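Local structure of autophagy protein 5 (Saccharomyces cerevisiae, 2DYO) at residues L168-F176 with D187-I195; Y88-C96 with S275-T283. The protein takes part in forming autophagic vesicles and in cytoplasm-to-vacuole transport, and is required for nucleophagy and mitophagy. All coordinates share one frame; numbering follows the deposited sequence.

How the contacts relate
Along the chain the order is 88-96, 168-176, 187-195, 275-283, so both halves of contact 1 fall between the two halves of contact 2. Contact 2 lies near the middle of the molecule and joins the two ubiquitin-like domains: helix 90-98 belongs to UblA and strand 280-286 to UblB. Contact 1 lies farther out, in the alpha-helical bundle region that separates these domains in sequence, where helix 170-182 meets helix 185-195. The two centres are about 20 Å apart, yet the contacts touch where Phe188 CZ packs 3.6 Å from Phe276 O. Helix 142-159 also bridges them: its Trp151 packs on Phe176 and bonds to Phe276 O. The bundle region thus touches the UblA-UblB junction through Phe188 and Trp151.

Contact 1: residues L168-F176 with D187-I195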
loop_
_atom_site.group_PDB
_atom_site.type_symbol
_atom_site.label_atom_id
_atom_site.label_comp_id
_atom_site.label_asym_id
_atom_site.label_seq_id
_atom_site.Cartn_x
_atom_site.Cartn_y
_atom_site.Cartn_z
ATOM N N LEU A 168 -23.680 4.367 -4.787
ATOM C CA LEU A 168 -23.580 2.933 -4.538
ATOM C C LEU A 168 -24.509 2.614 -3.370
ATOM O O LEU A 168 -24.741 3.469 -2.520
ATOM C CB LEU A 168 -22.148 2.554 -4.149
ATOM C CG LEU A 168 -21.018 2.757 -5.159
ATOM C CD1 LEU A 168 -19.689 2.356 -4.507
ATOM C CD2 LEU A 168 -21.272 1.923 -6.395
ATOM N N SER A 169 -25.050 1.401 -3.327
ATOM C CA SER A 169 -25.911 1.031 -2.210
ATOM C C SER A 169 -24.976 0.834 -1.022
ATOM O O SER A 169 -23.775 0.616 -1.203
ATOM C CB SER A 169 -26.663 -0.270 -2.495
ATOM O OG SER A 169 -25.806 -1.398 -2.460
ATOM N N VAL A 170 -25.516 0.932 0.186
ATOM C CA VAL A 170 -24.702 0.747 1.376
ATOM C C VAL A 170 -23.968 -0.586 1.291
ATOM O O VAL A 170 -22.755 -0.640 1.490
ATOM C CB VAL A 170 -25.566 0.792 2.649
ATOM C CG1 VAL A 170 -24.739 0.389 3.864
ATOM C CG2 VAL A 170 -26.131 2.197 2.834
ATOM N N ASN A 171 -24.691 -1.656 0.966
ATOM C CA ASN A 171 -24.074 -2.978 0.859
ATOM C C ASN A 171 -23.057 -3.086 -0.278
ATOM O O ASN A 171 -22.141 -3.908 -0.228
ATOM C CB ASN A 171 -25.143 -4.060 0.682
ATOM C CG ASN A 171 -26.026 -4.210 1.907
ATOM O OD1 ASN A 171 -25.683 -3.742 2.991
ATOM N ND2 ASN A 171 -27.166 -4.876 1.740
ATOM N N GLU A 172 -23.220 -2.265 -1.307
ATOM C CA GLU A 172 -22.287 -2.303 -2.424
ATOM C C GLU A 172 -20.933 -1.790 -1.925
ATOM O O GLU A 172 -19.882 -2.351 -2.246
ATOM C CB GLU A 172 -22.813 -1.430 -3.569
ATOM C CG GLU A 172 -22.483 -1.973 -4.947
ATOM C CD GLU A 172 -23.394 -1.417 -6.031
ATOM O OE1 GLU A 172 -23.288 -1.884 -7.186
ATOM O OE2 GLU A 172 -24.212 -0.517 -5.731
ATOM N N ALA A 173 -20.980 -0.731 -1.122
ATOM C CA ALA A 173 -19.781 -0.130 -0.551
ATOM C C ALA A 173 -19.102 -1.091 0.421
ATOM O O ALA A 173 -17.877 -1.169 0.473
ATOM C CB ALA A 173 -20.139 1.164 0.162
ATOM N N ARG A 174 -19.903 -1.816 1.195
ATOM C CA ARG A 174 -19.363 -2.768 2.156
ATOM C C ARG A 174 -18.704 -3.904 1.406
ATOM O O ARG A 174 -17.660 -4.411 1.811
ATOM C CB ARG A 174 -20.486 -3.319 3.034
ATOM C CG ARG A 174 -21.451 -2.258 3.462
ATOM C CD ARG A 174 -21.337 -1.937 4.924
ATOM N NE ARG A 174 -22.175 -2.819 5.725
ATOM C CZ ARG A 174 -22.767 -2.444 6.853
ATOM N NH1 ARG A 174 -22.604 -1.208 7.302
ATOM N NH2 ARG A 174 -23.533 -3.295 7.523
ATOM N N LYS A 175 -19.333 -4.299 0.304
ATOM C CA LYS A 175 -18.839 -5.381 -0.541
ATOM C C LYS A 175 -17.503 -4.968 -1.169
ATOM O O LYS A 175 -16.616 -5.795 -1.379
ATOM C CB LYS A 175 -19.870 -5.671 -1.639
ATOM C CG LYS A 175 -19.557 -6.843 -2.557
ATOM C CD LYS A 175 -20.605 -6.913 -3.667
ATOM C CE LYS A 175 -20.409 -8.110 -4.577
ATOM N NZ LYS A 175 -21.427 -8.138 -5.667
ATOM N N PHE A 176 -17.380 -3.682 -1.471
ATOM C CA PHE A 176 -16.164 -3.139 -2.067
ATOM C C PHE A 176 -15.016 -3.350 -1.071
ATOM O O PHE A 176 -14.007 -3.971 -1.404
ATOM C CB PHE A 176 -16.375 -1.650 -2.379
ATOM C CG PHE A 176 -15.298 -1.036 -3.244
ATOM C CD1 PHE A 176 -14.521 -1.822 -4.091
ATOM C CD2 PHE A 176 -15.074 0.337 -3.217
ATOM C CE1 PHE A 176 -13.533 -1.245 -4.898
ATOM C CE2 PHE A 176 -14.092 0.925 -4.016
ATOM C CZ PHE A 176 -13.320 0.133 -4.858
ATOM N N ASP A 187 -15.073 -8.785 -7.455
ATOM C CA ASP A 187 -15.863 -7.761 -6.790
ATOM C C ASP A 187 -15.125 -6.424 -6.788
ATOM O O ASP A 187 -15.722 -5.381 -7.045
ATOM C CB ASP A 187 -16.179 -8.168 -5.352
ATOM C CG ASP A 187 -17.190 -9.301 -5.270
ATOM O OD1 ASP A 187 -17.516 -9.710 -4.139
ATOM O OD2 ASP A 187 -17.655 -9.778 -6.328
ATOM N N PHE A 188 -13.827 -6.454 -6.506
ATOM C CA PHE A 188 -13.056 -5.215 -6.473
ATOM C C PHE A 188 -13.093 -4.501 -7.819
ATOM O O PHE A 188 -13.367 -3.303 -7.888
ATOM C CB PHE A 188 -11.603 -5.484 -6.067
ATOM C CG PHE A 188 -10.787 -4.232 -5.926
ATOM C CD1 PHE A 188 -10.209 -3.635 -7.040
ATOM C CD2 PHE A 188 -10.667 -3.606 -4.690
ATOM C CE1 PHE A 188 -9.528 -2.428 -6.930
ATOM C CE2 PHE A 188 -9.987 -2.394 -4.569
ATOM C CZ PHE A 188 -9.418 -1.806 -5.690
ATOM N N ILE A 189 -12.816 -5.237 -8.888
ATOM C CA ILE A 189 -12.831 -4.664 -10.231
ATOM C C ILE A 189 -14.218 -4.121 -10.571
ATOM O O ILE A 189 -14.354 -3.051 -11.167
ATOM C CB ILE A 189 -12.447 -5.724 -11.285
ATOM C CG1 ILE A 189 -10.950 -6.035 -11.189
ATOM C CG2 ILE A 189 -12.837 -5.244 -12.678
ATOM C CD1 ILE A 189 -10.049 -4.849 -11.505
ATOM N N GLU A 190 -15.246 -4.863 -10.181
ATOM C CA GLU A 190 -16.617 -4.469 -10.452
ATOM C C GLU A 190 -16.966 -3.114 -9.861
ATOM O O GLU A 190 -17.438 -2.221 -10.568
ATOM C CB GLU A 190 -17.585 -5.521 -9.904
ATOM C CG GLU A 190 -19.033 -5.277 -10.291
ATOM C CD GLU A 190 -19.969 -6.333 -9.735
ATOM O OE1 GLU A 190 -20.417 -6.192 -8.575
ATOM O OE2 GLU A 190 -20.244 -7.314 -10.459
ATOM N N ILE A 191 -16.731 -2.951 -8.564
ATOM C CA ILE A 191 -17.067 -1.692 -7.915
ATOM C C ILE A 191 -16.136 -0.532 -8.267
ATOM O O ILE A 191 -16.605 0.583 -8.514
ATOM C CB ILE A 191 -17.120 -1.854 -6.380
ATOM C CG1 ILE A 191 -18.083 -2.984 -6.013
ATOM C CG2 ILE A 191 -17.599 -0.566 -5.731
ATOM C CD1 ILE A 191 -19.493 -2.772 -6.519
ATOM N N SER A 192 -14.828 -0.777 -8.298
ATOM C CA SER A 192 -13.891 0.301 -8.617
ATOM C C SER A 192 -14.191 0.891 -9.993
ATOM O O SER A 192 -14.139 2.109 -10.184
ATOM C CB SER A 192 -12.435 -0.191 -8.538
ATOM O OG SER A 192 -12.185 -1.304 -9.382
ATOM N N ASN A 193 -14.526 0.034 -10.949
ATOM C CA ASN A 193 -14.849 0.506 -12.290
ATOM C C ASN A 193 -16.134 1.335 -12.295
ATOM O O ASN A 193 -16.240 2.319 -13.023
ATOM C CB ASN A 193 -14.971 -0.679 -13.249
ATOM C CG ASN A 193 -13.618 -1.173 -13.733
ATOM O OD1 ASN A 193 -13.507 -2.253 -14.312
ATOM N ND2 ASN A 193 -12.581 -0.372 -13.505
ATOM N N LYS A 194 -17.100 0.942 -11.470
ATOM C CA LYS A 194 -18.370 1.658 -11.372
ATOM C C LYS A 194 -18.189 3.083 -10.880
ATOM O O LYS A 194 -18.923 3.982 -11.289
ATOM C CB LYS A 194 -19.328 0.953 -10.408
ATOM C CG LYS A 194 -19.942 -0.328 -10.913
ATOM C CD LYS A 194 -21.116 -0.733 -10.026
ATOM C CE LYS A 194 -22.152 0.387 -9.944
ATOM N NZ LYS A 194 -23.371 -0.015 -9.184
ATOM N N ILE A 195 -17.228 3.280 -9.982
ATOM C CA ILE A 195 -16.964 4.600 -9.422
ATOM C C ILE A 195 -16.480 5.541 -10.509
ATOM O O ILE A 195 -16.773 6.735 -10.480
ATOM C CB ILE A 195 -15.901 4.534 -8.305
ATOM C CG1 ILE A 195 -16.423 3.691 -7.142
ATOM C CG2 ILE A 195 -15.556 5.944 -7.830
ATOM C CD1 ILE A 195 -15.437 3.524 -6.009
HETATM O O HOH W 1 -16.521 -8.640 -1.924
#
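Lys194 reaches across from helix 185-195 to the carboxylate of Glu172, its NZ 2.7 Å from Glu172 OE1 in a salt bridge that arrives from above the carboxylate plane, 38° out of it. The other oxygen, Glu172 OE2, turns back to its own helix start and takes a nearly straight bond from Ser169 N through its anti lone pair. Ser169 OG accepts from Glu172 N, completing a capping box. With an alanine in place of Glu172, Lys194 would probably lose its salt-bridge mate and Ser169 N its side-chain acceptor. At the other end Lys175, with CG anti to the backbone N (chi1 -176°) and the chain extended beyond, lays CE against Asp187 OD1 at 3.3 Å, while its NZ makes a long salt bridge to Glu190 OE1 (3.6 Å). One water donates to both Lys175 O and Asp187 OD1. On the buried side Phe176 packs as a knob into a hole of Phe188, Ile191, Ser192 and Ile195; Ile191 CG2 sits over its ring face, 3.7 Å from the centroid. Phe188 O, beside Phe176 CE1, accepts from both Ser192 N and Ser192 OG. With axes 9.7 Å apart at 125°, these are two successive helices of the ATG5 alpha-helical bundle region.

Contact 2: residues Y88-C96 with S275-T283; sequences YPVGVLFDC and SFDGFLYIT
Tyr88 meets Tyr281 just ahead of a helix of one ubiquitin-like domain, UblA, which packs here on a strand of the other, UblB. Tyr281 CE2 comes to the edge of the Tyr88 ring, near its plane and 3.7 Å from Tyr88 CD2; Arg211 adds a cation-pi contact to Tyr88. Next, Pro89, at the N-cap position, wedges its ring between two aromatic side chains: CB and CG lie against Phe276 CE2, while CD approaches Tyr281 CE1 at 3.9 Å. Pro89 CG also reaches Ser275 CB, on the beta turn that leads to the strand. One helical turn on, Val92 lays both methyls on one face of the Tyr281 ring. Its CG2 sits toward CG and CD1, 3.9 Å from the Tyr281 centroid in a CH-pi contact, and CG1, anti to the backbone N (chi1 173°), reaches Tyr281 CD2. Asp95 lays its CB 3.7 Å from Thr283 OG1, and a water donates to Asp95 OD2 while accepting from Thr283 OG1. Both side chains have further partners: Asp95 OD2 accepts from Gly257 N, Asp95 OD1 is salt-bridged to Arg44, and Thr283 OG1 bonds to Gln208 NE2. Cys96 closes the row, its CA against Thr283 CG2. The helix and strand run nearly parallel, at 13°, and no direct hydrogen bond joins the two segments. The Tyr281 hydroxyl is held within its own segment: Asp277, which also makes an Asx turn to Phe279 N, takes Tyr281 OH on the syn lone pair of OD1, at 2.6 Å.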
loop_
_atom_site.group_PDB
_atom_site.type_symbol
_atom_site.label_atom_id
_atom_site.label_comp_id
_atom_site.label_asym_id
_atom_site.label_seq_id
_atom_site.Cartn_x
_atom_site.Cartn_y
_atom_site.Cartn_z
ATOM N N TYR A 88 -1.192 3.638 4.340
ATOM C CA TYR A 88 -0.704 3.640 2.962
ATOM C C TYR A 88 -0.674 2.180 2.573
ATOM O O TYR A 88 -0.432 1.327 3.422
ATOM C CB TYR A 88 0.716 4.210 2.856
ATOM C CG TYR A 88 0.770 5.700 3.043
ATOM C CD1 TYR A 88 0.881 6.257 4.314
ATOM C CD2 TYR A 88 0.658 6.560 1.952
ATOM C CE1 TYR A 88 0.879 7.640 4.497
ATOM C CE2 TYR A 88 0.651 7.943 2.120
ATOM C CZ TYR A 88 0.763 8.473 3.398
ATOM O OH TYR A 88 0.754 9.836 3.570
ATOM N N PRO A 89 -0.924 1.862 1.293
ATOM C CA PRO A 89 -0.886 0.445 0.920
ATOM C C PRO A 89 0.466 -0.139 1.307
ATOM O O PRO A 89 1.483 0.544 1.234
ATOM C CB PRO A 89 -1.074 0.475 -0.598
ATOM C CG PRO A 89 -1.913 1.708 -0.814
ATOM C CD PRO A 89 -1.278 2.709 0.139
ATOM N N VAL A 90 0.470 -1.405 1.705
ATOM C CA VAL A 90 1.699 -2.092 2.090
ATOM C C VAL A 90 2.766 -2.008 0.995
ATOM O O VAL A 90 3.947 -1.815 1.287
ATOM C CB VAL A 90 1.400 -3.586 2.409
ATOM C CG1 VAL A 90 2.696 -4.358 2.666
ATOM C CG2 VAL A 90 0.494 -3.665 3.632
ATOM N N GLY A 91 2.351 -2.153 -0.260
ATOM C CA GLY A 91 3.305 -2.093 -1.357
ATOM C C GLY A 91 3.955 -0.728 -1.491
ATOM O O GLY A 91 5.120 -0.617 -1.881
ATOM N N VAL A 92 3.191 0.318 -1.193
ATOM C CA VAL A 92 3.688 1.690 -1.255
ATOM C C VAL A 92 4.689 1.921 -0.121
ATOM O O VAL A 92 5.703 2.605 -0.294
ATOM C CB VAL A 92 2.517 2.704 -1.157
ATOM C CG1 VAL A 92 3.054 4.135 -1.039
ATOM C CG2 VAL A 92 1.642 2.595 -2.419
ATOM N N LEU A 93 4.400 1.354 1.046
ATOM C CA LEU A 93 5.315 1.481 2.177
ATOM C C LEU A 93 6.602 0.750 1.805
ATOM O O LEU A 93 7.710 1.241 2.054
ATOM C CB LEU A 93 4.707 0.850 3.435
ATOM C CG LEU A 93 3.531 1.574 4.106
ATOM C CD1 LEU A 93 2.997 0.728 5.258
ATOM C CD2 LEU A 93 3.982 2.931 4.618
ATOM N N PHE A 94 6.446 -0.421 1.189
ATOM C CA PHE A 94 7.593 -1.230 0.787
ATOM C C PHE A 94 8.479 -0.487 -0.210
ATOM O O PHE A 94 9.699 -0.445 -0.052
ATOM C CB PHE A 94 7.128 -2.546 0.153
ATOM C CG PHE A 94 8.260 -3.466 -0.224
ATOM C CD1 PHE A 94 8.891 -4.246 0.737
ATOM C CD2 PHE A 94 8.701 -3.539 -1.539
ATOM C CE1 PHE A 94 9.951 -5.092 0.391
ATOM C CE2 PHE A 94 9.760 -4.378 -1.897
ATOM C CZ PHE A 94 10.383 -5.158 -0.928
ATOM N N ASP A 95 7.864 0.082 -1.245
ATOM C CA ASP A 95 8.611 0.812 -2.265
ATOM C C ASP A 95 9.394 1.954 -1.643
ATOM O O ASP A 95 10.529 2.227 -2.031
ATOM C CB ASP A 95 7.669 1.371 -3.336
ATOM C CG ASP A 95 7.065 0.291 -4.206
ATOM O OD1 ASP A 95 7.415 -0.889 -4.019
ATOM O OD2 ASP A 95 6.243 0.623 -5.088
ATOM N N CYS A 96 8.782 2.622 -0.675
ATOM C CA CYS A 96 9.426 3.734 -0.006
ATOM C C CYS A 96 10.642 3.273 0.794
ATOM O O CYS A 96 11.631 3.992 0.897
ATOM C CB CYS A 96 8.433 4.435 0.918
ATOM S SG CYS A 96 9.206 5.673 1.956
ATOM N N SER A 275 -3.109 2.177 -7.020
ATOM C CA SER A 275 -3.223 1.258 -5.898
ATOM C C SER A 275 -4.688 1.002 -5.526
ATOM O O SER A 275 -5.594 1.630 -6.082
ATOM C CB SER A 275 -2.448 1.805 -4.701
ATOM O OG SER A 275 -1.071 1.958 -5.029
ATOM N N PHE A 276 -4.910 0.097 -4.573
ATOM C CA PHE A 276 -6.263 -0.286 -4.165
ATOM C C PHE A 276 -7.091 0.781 -3.446
ATOM O O PHE A 276 -8.272 0.563 -3.181
ATOM C CB PHE A 276 -6.210 -1.570 -3.318
ATOM C CG PHE A 276 -5.953 -1.329 -1.857
ATOM C CD1 PHE A 276 -6.989 -1.436 -0.929
ATOM C CD2 PHE A 276 -4.679 -0.999 -1.405
ATOM C CE1 PHE A 276 -6.759 -1.212 0.435
ATOM C CE2 PHE A 276 -4.432 -0.773 -0.043
ATOM C CZ PHE A 276 -5.476 -0.880 0.880
ATOM N N ASP A 277 -6.484 1.922 -3.128
ATOM C CA ASP A 277 -7.227 2.998 -2.476
ATOM C C ASP A 277 -7.617 4.051 -3.512
ATOM O O ASP A 277 -8.134 5.112 -3.167
ATOM C CB ASP A 277 -6.409 3.645 -1.354
ATOM C CG ASP A 277 -5.146 4.322 -1.854
ATOM O OD1 ASP A 277 -4.496 4.999 -1.031
ATOM O OD2 ASP A 277 -4.797 4.178 -3.049
ATOM N N GLY A 278 -7.364 3.744 -4.785
ATOM C CA GLY A 278 -7.717 4.661 -5.857
ATOM C C GLY A 278 -6.651 5.658 -6.275
ATOM O O GLY A 278 -6.770 6.293 -7.326
ATOM N N PHE A 279 -5.611 5.803 -5.465
ATOM C CA PHE A 279 -4.532 6.732 -5.784
ATOM C C PHE A 279 -3.358 6.049 -6.473
ATOM O O PHE A 279 -3.031 4.894 -6.175
ATOM C CB PHE A 279 -3.997 7.418 -4.518
ATOM C CG PHE A 279 -4.801 8.608 -4.077
ATOM C CD1 PHE A 279 -5.869 8.464 -3.199
ATOM C CD2 PHE A 279 -4.486 9.881 -4.542
ATOM C CE1 PHE A 279 -6.612 9.574 -2.787
ATOM C CE2 PHE A 279 -5.222 10.995 -4.137
ATOM C CZ PHE A 279 -6.287 10.839 -3.259
ATOM N N LEU A 280 -2.742 6.767 -7.406
ATOM C CA LEU A 280 -1.547 6.273 -8.084
ATOM C C LEU A 280 -0.402 6.812 -7.240
ATOM O O LEU A 280 -0.350 8.009 -6.960
ATOM C CB LEU A 280 -1.424 6.844 -9.497
ATOM C CG LEU A 280 -0.048 6.591 -10.134
ATOM C CD1 LEU A 280 0.156 5.087 -10.367
ATOM C CD2 LEU A 280 0.054 7.348 -11.443
ATOM N N TYR A 281 0.507 5.937 -6.820
ATOM C CA TYR A 281 1.639 6.372 -6.015
ATOM C C TYR A 281 2.950 6.179 -6.756
ATOM O O TYR A 281 3.198 5.118 -7.328
ATOM C CB TYR A 281 1.748 5.572 -4.708
ATOM C CG TYR A 281 0.656 5.802 -3.695
ATOM C CD1 TYR A 281 -0.551 5.124 -3.777
ATOM C CD2 TYR A 281 0.855 6.671 -2.621
ATOM C CE1 TYR A 281 -1.542 5.295 -2.807
ATOM C CE2 TYR A 281 -0.123 6.853 -1.653
ATOM C CZ TYR A 281 -1.316 6.158 -1.750
ATOM O OH TYR A 281 -2.270 6.301 -0.779
ATOM N N ILE A 282 3.787 7.208 -6.772
ATOM C CA ILE A 282 5.091 7.028 -7.378
ATOM C C ILE A 282 6.115 7.335 -6.306
ATOM O O ILE A 282 5.908 8.205 -5.446
ATOM C CB ILE A 282 5.319 7.898 -8.641
ATOM C CG1 ILE A 282 5.158 9.377 -8.328
ATOM C CG2 ILE A 282 4.346 7.473 -9.746
ATOM C CD1 ILE A 282 5.270 10.242 -9.573
ATOM N N THR A 283 7.202 6.578 -6.330
ATOM C CA THR A 283 8.273 6.751 -5.363
ATOM C C THR A 283 9.524 7.178 -6.119
ATOM O O THR A 283 9.950 6.508 -7.056
ATOM C CB THR A 283 8.535 5.431 -4.615
ATOM O OG1 THR A 283 7.344 5.052 -3.910
ATOM C CG2 THR A 283 9.685 5.583 -3.628
HETATM O O HOH W 2 5.920 3.430 -5.688
#